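Local structure of monomethylamine methyltransferase mtmB1 (Methanosarcina barkeri, 1NTH) at residues R165-S168 with P174-V177; I170-Y175 with S209-I214; D226-S231 with A247-N252. The protein catalyses methyl transfer from monomethylamine to the corrinoid cofactor of its partner protein MtmC, a step in methanogenesis from methylamine. All coordinates share one frame; numbering follows the deposited sequence. Where two conformers were deposited one is given.

Contact 1 of 3, residues R165-S168 with P174-V177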
loop_
_atom_site.group_PDB
_atom_site.type_symbol
_atom_site.label_atom_id
_atom_site.label_comp_id
_atom_site.label_asym_id
_atom_site.label_seq_id
_atom_site.Cartn_x
_atom_site.Cartn_y
_atom_site.Cartn_z
ATOM N N ARG A 165 -12.572 -19.963 18.528
ATOM C CA ARG A 165 -14.025 -20.019 18.434
ATOM C C ARG A 165 -14.527 -21.238 19.213
ATOM O O ARG A 165 -15.485 -21.907 18.821
ATOM C CB ARG A 165 -14.487 -20.053 16.970
ATOM C CG ARG A 165 -14.697 -18.643 16.411
ATOM C CD ARG A 165 -14.906 -18.603 14.904
ATOM N NE ARG A 165 -16.075 -19.352 14.454
ATOM C CZ ARG A 165 -16.498 -19.368 13.193
ATOM N NH1 ARG A 165 -15.849 -18.669 12.270
ATOM N NH2 ARG A 165 -17.553 -20.095 12.850
ATOM N N GLY A 166 -13.846 -21.513 20.325
ATOM C CA GLY A 166 -14.213 -22.616 21.198
ATOM C C GLY A 166 -13.921 -24.022 20.710
ATOM O O GLY A 166 -14.379 -24.994 21.314
ATOM N N LYS A 167 -13.149 -24.141 19.636
ATOM C CA LYS A 167 -12.822 -25.449 19.075
ATOM C C LYS A 167 -11.317 -25.671 18.981
ATOM O O LYS A 167 -10.553 -24.734 18.746
ATOM C CB LYS A 167 -13.433 -25.576 17.677
ATOM C CG LYS A 167 -14.953 -25.499 17.641
ATOM C CD LYS A 167 -15.592 -26.765 18.188
ATOM C CE LYS A 167 -17.107 -26.701 18.086
ATOM N NZ LYS A 167 -17.741 -27.965 18.546
ATOM N N SER A 168 -10.890 -26.917 19.156
ATOM C CA SER A 168 -9.471 -27.247 19.061
ATOM C C SER A 168 -9.012 -27.110 17.614
ATOM O O SER A 168 -9.705 -27.540 16.693
ATOM C CB SER A 168 -9.221 -28.678 19.537
ATOM O OG SER A 168 -9.589 -28.828 20.896
ATOM N N PRO A 174 -10.255 -27.040 9.185
ATOM C CA PRO A 174 -10.329 -25.606 8.885
ATOM C C PRO A 174 -9.984 -24.766 10.114
ATOM O O PRO A 174 -9.562 -23.615 9.992
ATOM C CB PRO A 174 -11.772 -25.418 8.420
ATOM C CG PRO A 174 -12.515 -26.534 9.135
ATOM C CD PRO A 174 -11.560 -27.690 8.972
ATOM N N TYR A 175 -10.158 -25.345 11.299
ATOM C CA TYR A 175 -9.838 -24.630 12.529
ATOM C C TYR A 175 -8.343 -24.352 12.639
ATOM O O TYR A 175 -7.934 -23.369 13.259
ATOM C CB TYR A 175 -10.303 -25.417 13.756
ATOM C CG TYR A 175 -11.802 -25.476 13.900
ATOM C CD1 TYR A 175 -12.503 -26.653 13.630
ATOM C CD2 TYR A 175 -12.527 -24.355 14.308
ATOM C CE1 TYR A 175 -13.884 -26.712 13.770
ATOM C CE2 TYR A 175 -13.913 -24.406 14.451
ATOM C CZ TYR A 175 -14.581 -25.588 14.180
ATOM O OH TYR A 175 -15.947 -25.650 14.334
ATOM N N GLU A 176 -7.522 -25.220 12.050
ATOM C CA GLU A 176 -6.076 -25.018 12.089
ATOM C C GLU A 176 -5.731 -23.792 11.249
ATOM O O GLU A 176 -4.887 -22.981 11.635
ATOM C CB GLU A 176 -5.326 -26.238 11.543
ATOM C CG GLU A 176 -3.820 -26.020 11.522
ATOM C CD GLU A 176 -3.048 -27.152 10.876
ATOM O OE1 GLU A 176 -3.517 -27.693 9.853
ATOM O OE2 GLU A 176 -1.957 -27.484 11.384
ATOM N N VAL A 177 -6.385 -23.663 10.097
ATOM C CA VAL A 177 -6.158 -22.518 9.215
ATOM C C VAL A 177 -6.613 -21.249 9.934
ATOM O O VAL A 177 -5.897 -20.243 9.956
ATOM C CB VAL A 177 -6.940 -22.664 7.885
ATOM C CG1 VAL A 177 -6.968 -21.334 7.128
ATOM C CG2 VAL A 177 -6.278 -23.730 7.016
HETATM O O HOH W 1 -17.094 -22.836 14.678
#
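Lys167 lays its CB over one face of the Tyr175 ring, 3.6 Å from the ring centroid and 18° off the normal. This is a CH-pi contact between the loop that follows strand 160-161 and the first turn of helix 174-193, in a TIM-barrel protein. The placement is lopsided: CB sits toward the rim, closest to CE2, and the next methylene, CG, reaches the phenol end at 3.5 Å from Tyr175 OH. In the conformer given, a bend at chi2 (-73°) carries the lysine chain past the hydroxyl, with CD 4.0 Å from OH, so that CB rests on the ring while the ammonium group leads away. At the other end of the tyrosine, Ser168 O approaches Tyr175 CB at 3.7 Å, a packing contact to which Ser168 brings only its carbonyl oxygen.

Other subunits supply part of the surroundings. Tyr10 of the second subunit meets the Tyr175 ring, and Asp8 of that subunit forms a salt bridge with Arg165 NH2, while Arg165 NH1 bonds to Met193 O of the third subunit. Within the chain, the carboxylate of Glu137 accepts from the backbone N of both Arg165 and Gly166, which probably steadies the backbone there. One water joins the two segments in the plane of the phenol ring: it lies 3.1 Å from Tyr175 OH and accepts a weak bond from Arg165 NH2 at 3.3 Å.

Contact 2 of 3, residues I170-Y175 with S209-I214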
loop_
_atom_site.group_PDB
_atom_site.type_symbol
_atom_site.label_atom_id
_atom_site.label_comp_id
_atom_site.label_asym_id
_atom_site.label_seq_id
_atom_site.Cartn_x
_atom_site.Cartn_y
_atom_site.Cartn_z
ATOM N N ILE A 170 -7.458 -28.635 15.390
ATOM C CA ILE A 170 -7.001 -29.934 14.910
ATOM C C ILE A 170 -6.254 -29.824 13.583
ATOM O O ILE A 170 -6.739 -29.203 12.641
ATOM C CB ILE A 170 -8.198 -30.902 14.735
ATOM C CG1 ILE A 170 -8.938 -31.068 16.065
ATOM C CG2 ILE A 170 -7.702 -32.252 14.219
ATOM C CD1 ILE A 170 -8.094 -31.666 17.171
ATOM N N PRO A 171 -5.056 -30.429 13.493
ATOM C CA PRO A 171 -4.275 -30.373 12.255
ATOM C C PRO A 171 -5.082 -30.849 11.047
ATOM O O PRO A 171 -5.797 -31.850 11.117
ATOM C CB PRO A 171 -3.087 -31.279 12.557
ATOM C CG PRO A 171 -2.887 -31.070 14.026
ATOM C CD PRO A 171 -4.304 -31.125 14.553
ATOM N N LYS A 172 -4.956 -30.108 9.950
ATOM C CA LYS A 172 -5.645 -30.388 8.695
ATOM C C LYS A 172 -7.157 -30.166 8.730
ATOM O O LYS A 172 -7.890 -30.653 7.869
ATOM C CB LYS A 172 -5.300 -31.797 8.197
ATOM C CG LYS A 172 -3.825 -31.919 7.824
ATOM C CD LYS A 172 -3.482 -33.238 7.162
ATOM C CE LYS A 172 -1.991 -33.290 6.846
ATOM N NZ LYS A 172 -1.590 -34.564 6.184
ATOM N N SER A 173 -7.618 -29.419 9.729
ATOM C CA SER A 173 -9.030 -29.070 9.841
ATOM C C SER A 173 -9.073 -27.574 9.525
ATOM O O SER A 173 -8.038 -26.898 9.575
ATOM C CB SER A 173 -9.547 -29.292 11.263
ATOM O OG SER A 173 -9.106 -28.258 12.131
ATOM N N PRO A 174 -10.255 -27.040 9.185
ATOM C CA PRO A 174 -10.329 -25.606 8.885
ATOM C C PRO A 174 -9.984 -24.766 10.114
ATOM O O PRO A 174 -9.562 -23.615 9.992
ATOM C CB PRO A 174 -11.772 -25.418 8.420
ATOM C CG PRO A 174 -12.515 -26.534 9.135
ATOM C CD PRO A 174 -11.560 -27.690 8.972
ATOM N N TYR A 175 -10.158 -25.345 11.299
ATOM C CA TYR A 175 -9.838 -24.630 12.529
ATOM C C TYR A 175 -8.343 -24.352 12.639
ATOM O O TYR A 175 -7.934 -23.369 13.259
ATOM C CB TYR A 175 -10.303 -25.417 13.756
ATOM C CG TYR A 175 -11.802 -25.476 13.900
ATOM C CD1 TYR A 175 -12.503 -26.653 13.630
ATOM C CD2 TYR A 175 -12.527 -24.355 14.308
ATOM C CE1 TYR A 175 -13.884 -26.712 13.770
ATOM C CE2 TYR A 175 -13.913 -24.406 14.451
ATOM C CZ TYR A 175 -14.581 -25.588 14.180
ATOM O OH TYR A 175 -15.947 -25.650 14.334
ATOM N N SER A 209 0.547 -28.573 10.576
ATOM C CA SER A 209 0.663 -29.106 9.222
ATOM C C SER A 209 1.216 -28.060 8.268
ATOM O O SER A 209 1.247 -26.870 8.584
ATOM C CB SER A 209 -0.701 -29.561 8.708
ATOM O OG SER A 209 -1.534 -28.444 8.439
ATOM N N ALA A 210 1.645 -28.510 7.095
ATOM C CA ALA A 210 2.176 -27.600 6.091
ATOM C C ALA A 210 1.084 -26.628 5.655
ATOM O O ALA A 210 1.323 -25.423 5.561
ATOM C CB ALA A 210 2.690 -28.384 4.887
ATOM N N GLN A 211 -0.116 -27.141 5.399
ATOM C CA GLN A 211 -1.197 -26.267 4.959
ATOM C C GLN A 211 -1.533 -25.231 6.022
ATOM O O GLN A 211 -1.840 -24.084 5.697
ATOM C CB GLN A 211 -2.442 -27.080 4.573
ATOM C CG GLN A 211 -3.138 -27.807 5.709
ATOM C CD GLN A 211 -4.055 -28.893 5.183
ATOM O OE1 GLN A 211 -3.614 -29.775 4.444
ATOM N NE2 GLN A 211 -5.330 -28.835 5.551
ATOM N N GLY A 212 -1.456 -25.625 7.291
ATOM C CA GLY A 212 -1.744 -24.685 8.359
ATOM C C GLY A 212 -0.699 -23.584 8.432
ATOM O O GLY A 212 -1.035 -22.400 8.530
ATOM N N ASN A 213 0.575 -23.960 8.380
ATOM C CA ASN A 213 1.646 -22.973 8.450
ATOM C C ASN A 213 1.632 -22.030 7.253
ATOM O O ASN A 213 1.865 -20.829 7.396
ATOM C CB ASN A 213 3.013 -23.661 8.540
ATOM C CG ASN A 213 3.189 -24.434 9.834
ATOM O OD1 ASN A 213 2.849 -23.942 10.908
ATOM N ND2 ASN A 213 3.735 -25.644 9.739
ATOM N N ILE A 214 1.345 -22.576 6.078
ATOM C CA ILE A 214 1.319 -21.782 4.854
ATOM C C ILE A 214 0.187 -20.748 4.828
ATOM O O ILE A 214 0.295 -19.724 4.152
ATOM C CB ILE A 214 1.254 -22.727 3.622
ATOM C CG1 ILE A 214 2.593 -23.465 3.501
ATOM C CG2 ILE A 214 0.959 -21.944 2.340
ATOM C CD1 ILE A 214 2.611 -24.582 2.464
HETATM O O HOH W 2 -7.130 -31.044 4.785
HETATM O O HOH W 3 -5.605 -27.197 7.924
#
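The carboxamide of Gln211 turns one face to Lys172: Lys172 CG stands almost directly above Gln211 CD, at 4.0 Å, and Lys172 CA is 3.5 Å from Gln211 NE2 on the same side. The two side chains cross at about a right angle, so the lysine stem covers the amide without running along it. Around the rim of the group, the two N-H bonds of NE2 are given to different waters. Water 2, 3.0 Å from NE2, donates in turn to Lys172 O, and water 3, 2.9 Å from NE2, donates to Ser173 O. The amide therefore reads two successive carbonyls of the loop through solvent. With an alanine in place of Gln211, both waters would probably lose the donor that holds them, and Lys172 CG would be left without the flat surface beneath it.

Lys172 also packs CG on Ser209 CB at 4.0 Å. It is the third residue of a type II turn from Ile170 to Ser173, with the positive phi (69°) that this position calls for. The turn is closed by Ser173 N, which donates to Ile170 O, and Ser173 OG adds a second bond to the same oxygen at 2.6 Å, in the carbonyl plane and on a lone pair. As N-cap of helix 174-193, Ser173 OG also accepts a weak bond from Tyr175 N. Ser209 caps helix 210-214 likewise, its OG accepting from Gly212 N at 3.0 Å. Both segments meet on Glu176, whose OE1 bonds to Ser209 OG and Lys172 N. Beyond, Ala210 and Ile214 rest on helix 240-251 of the same chain, while Pro174 and Gln211 pack on Ala247 and Ser244 of the second subunit.

Contact 3 of 3, residues D226-S231 with A247-N252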
loop_
_atom_site.group_PDB
_atom_site.type_symbol
_atom_site.label_atom_id
_atom_site.label_comp_id
_atom_site.label_asym_id
_atom_site.label_seq_id
_atom_site.Cartn_x
_atom_site.Cartn_y
_atom_site.Cartn_z
ATOM N N ASP A 226 8.253 -10.480 9.882
ATOM C CA ASP A 226 8.133 -11.358 11.040
ATOM C C ASP A 226 9.000 -12.582 10.762
ATOM O O ASP A 226 9.269 -12.895 9.602
ATOM C CB ASP A 226 6.688 -11.822 11.232
ATOM C CG ASP A 226 5.742 -10.682 11.539
ATOM O OD1 ASP A 226 6.066 -9.862 12.427
ATOM O OD2 ASP A 226 4.674 -10.619 10.902
ATOM N N SER A 227 9.440 -13.265 11.817
ATOM C CA SER A 227 10.254 -14.470 11.644
ATOM C C SER A 227 9.331 -15.657 11.390
ATOM O O SER A 227 8.425 -15.921 12.179
ATOM C CB SER A 227 11.104 -14.738 12.888
ATOM O OG SER A 227 12.127 -13.767 13.035
ATOM N N HIS A 228 9.578 -16.367 10.289
ATOM C CA HIS A 228 8.775 -17.522 9.888
ATOM C C HIS A 228 9.492 -18.807 10.237
ATOM O O HIS A 228 10.569 -19.104 9.731
ATOM C CB HIS A 228 8.490 -17.439 8.394
ATOM C CG HIS A 228 7.686 -16.237 8.027
ATOM N ND1 HIS A 228 6.402 -16.315 7.540
ATOM C CD2 HIS A 228 7.960 -14.918 8.165
ATOM C CE1 HIS A 228 5.914 -15.095 7.396
ATOM N NE2 HIS A 228 6.840 -14.230 7.769
ATOM N N GLU A 229 8.851 -19.577 11.101
ATOM C CA GLU A 229 9.421 -20.798 11.626
ATOM C C GLU A 229 9.309 -22.072 10.805
ATOM O O GLU A 229 8.248 -22.408 10.279
ATOM C CB GLU A 229 8.806 -21.034 13.001
ATOM C CG GLU A 229 9.277 -22.263 13.731
ATOM C CD GLU A 229 8.489 -22.454 15.006
ATOM O OE1 GLU A 229 7.600 -23.334 15.034
ATOM O OE2 GLU A 229 8.747 -21.701 15.970
ATOM N N VAL A 230 10.434 -22.770 10.697
ATOM C CA VAL A 230 10.486 -24.067 10.031
ATOM C C VAL A 230 11.305 -24.918 11.005
ATOM O O VAL A 230 12.366 -24.497 11.467
ATOM C CB VAL A 230 11.159 -24.004 8.644
ATOM C CG1 VAL A 230 12.581 -23.524 8.756
ATOM C CG2 VAL A 230 11.101 -25.384 7.996
ATOM N N SER A 231 10.803 -26.103 11.332
ATOM C CA SER A 231 11.473 -26.953 12.311
ATOM C C SER A 231 12.199 -28.180 11.779
ATOM O O SER A 231 11.622 -28.989 11.053
ATOM C CB SER A 231 10.459 -27.414 13.360
ATOM O OG SER A 231 9.779 -26.315 13.944
ATOM N N ALA A 247 9.588 -23.485 0.789
ATOM C CA ALA A 247 9.358 -22.950 -0.553
ATOM C C ALA A 247 8.375 -21.788 -0.500
ATOM O O ALA A 247 8.501 -20.816 -1.247
ATOM C CB ALA A 247 8.817 -24.042 -1.465
ATOM N N HIS A 248 7.387 -21.909 0.376
ATOM C CA HIS A 248 6.375 -20.875 0.544
ATOM C C HIS A 248 6.979 -19.602 1.146
ATOM O O HIS A 248 6.745 -18.497 0.642
ATOM C CB HIS A 248 5.248 -21.408 1.433
ATOM C CG HIS A 248 4.346 -20.343 1.970
ATOM N ND1 HIS A 248 4.295 -20.021 3.309
ATOM C CD2 HIS A 248 3.468 -19.521 1.349
ATOM C CE1 HIS A 248 3.422 -19.046 3.490
ATOM N NE2 HIS A 248 2.907 -18.725 2.317
ATOM N N TYR A 249 7.753 -19.752 2.217
ATOM C CA TYR A 249 8.382 -18.595 2.861
ATOM C C TYR A 249 9.286 -17.860 1.866
ATOM O O TYR A 249 9.264 -16.630 1.781
ATOM C CB TYR A 249 9.221 -19.035 4.067
ATOM C CG TYR A 249 8.449 -19.587 5.253
ATOM C CD1 TYR A 249 9.102 -20.362 6.213
ATOM C CD2 TYR A 249 7.092 -19.314 5.444
ATOM C CE1 TYR A 249 8.432 -20.852 7.335
ATOM C CE2 TYR A 249 6.404 -19.806 6.573
ATOM C CZ TYR A 249 7.089 -20.571 7.509
ATOM O OH TYR A 249 6.442 -21.056 8.629
ATOM N N LYS A 250 10.086 -18.616 1.118
ATOM C CA LYS A 250 10.988 -18.026 0.133
ATOM C C LYS A 250 10.200 -17.280 -0.933
ATOM O O LYS A 250 10.567 -16.170 -1.323
ATOM C CB LYS A 250 11.830 -19.117 -0.538
ATOM C CG LYS A 250 12.875 -19.751 0.376
ATOM C CD LYS A 250 13.414 -21.052 -0.211
ATOM C CE LYS A 250 14.174 -20.839 -1.515
ATOM N NZ LYS A 250 15.425 -20.051 -1.312
ATOM N N GLY A 251 9.114 -17.893 -1.392
ATOM C CA GLY A 251 8.293 -17.283 -2.427
ATOM C C GLY A 251 7.581 -16.011 -2.017
ATOM O O GLY A 251 7.088 -15.279 -2.880
ATOM N N ASN A 252 7.525 -15.750 -0.714
ATOM C CA ASN A 252 6.873 -14.553 -0.174
ATOM C C ASN A 252 7.897 -13.538 0.351
ATOM O O ASN A 252 7.524 -12.505 0.910
ATOM C CB ASN A 252 5.916 -14.935 0.970
ATOM C CG ASN A 252 4.554 -15.417 0.475
ATOM O OD1 ASN A 252 4.351 -15.640 -0.716
ATOM N ND2 ASN A 252 3.617 -15.590 1.404
#
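His228 and Tyr249 mark the closest backbone approach, their CA atoms 7.1 Å apart, where strand 227-231 runs nearly antiparallel to helix 247-251. The axes of these short segments come within 9.9 Å and their directions differ by 159°, a separation that side chains must bridge, and Tyr249 does most of the bridging.

Its ring lies beneath His228 CB, which sits over the ring centre at 3.4 Å from the centroid, a CH-pi contact close to the normal. From there the imidazole leads away, with its CG-ND1 edge the part nearest the tyrosine. With His228 CG anti to the carbonyl carbon (chi1 -63°), the imidazole presents its edge to the Tyr249 face, the planes at 69° and the centroids 5.0 Å apart. The T-shaped pair is closest where His228 ND1 stands 3.6 Å from Tyr249 CE2. On the far side of the imidazole, NE2 bonds to Thr223 O, which should fix the rotation of the ring.

The topology is that of a TIM-barrel unit: strand 227-231 leads through helix 240-251 to strand 255-259, with which it pairs in parallel, a beta-alpha-beta crossover whose helix packs against the barrel wall. Helix and strand are also tied by a direct polar bond. Tyr249 OH donates to Glu229 O at 2.8 Å, the oxygen lying in the plane of the phenol ring at its edge, whereas the donor is tilted out of the carbonyl plane. Next along the strand, Val230 CB adds a looser apolar touch on Tyr249 CE1 at 4.4 Å. The Glu229 side chain starts on the opposite course, away from the helix, and in the conformer given its OE2 bonds to NZ of the pyrrolysine at position 202.

The contacts follow the chain from the rim of the subunit inward. Contacts 1 and 2 have centres 9 Å apart, share Pro174 and Tyr175, and both use the start of helix 174-193; 170-175 begins just after 165-168, and contact 2 closes at helix 210-214. Contact 3 comes afterwards, on strand 227-231 of the parallel barrel sheet and helix 240-251. It lies 15 Å from contact 2 between centres, yet touches it where Ile214 O packs on His248 CE1, 3.3 Å away; contact 1 lies 22 Å off and does not touch it. All three reach the second subunit, so the outer loops and a barrel helix together contribute to the interface of the oligomer.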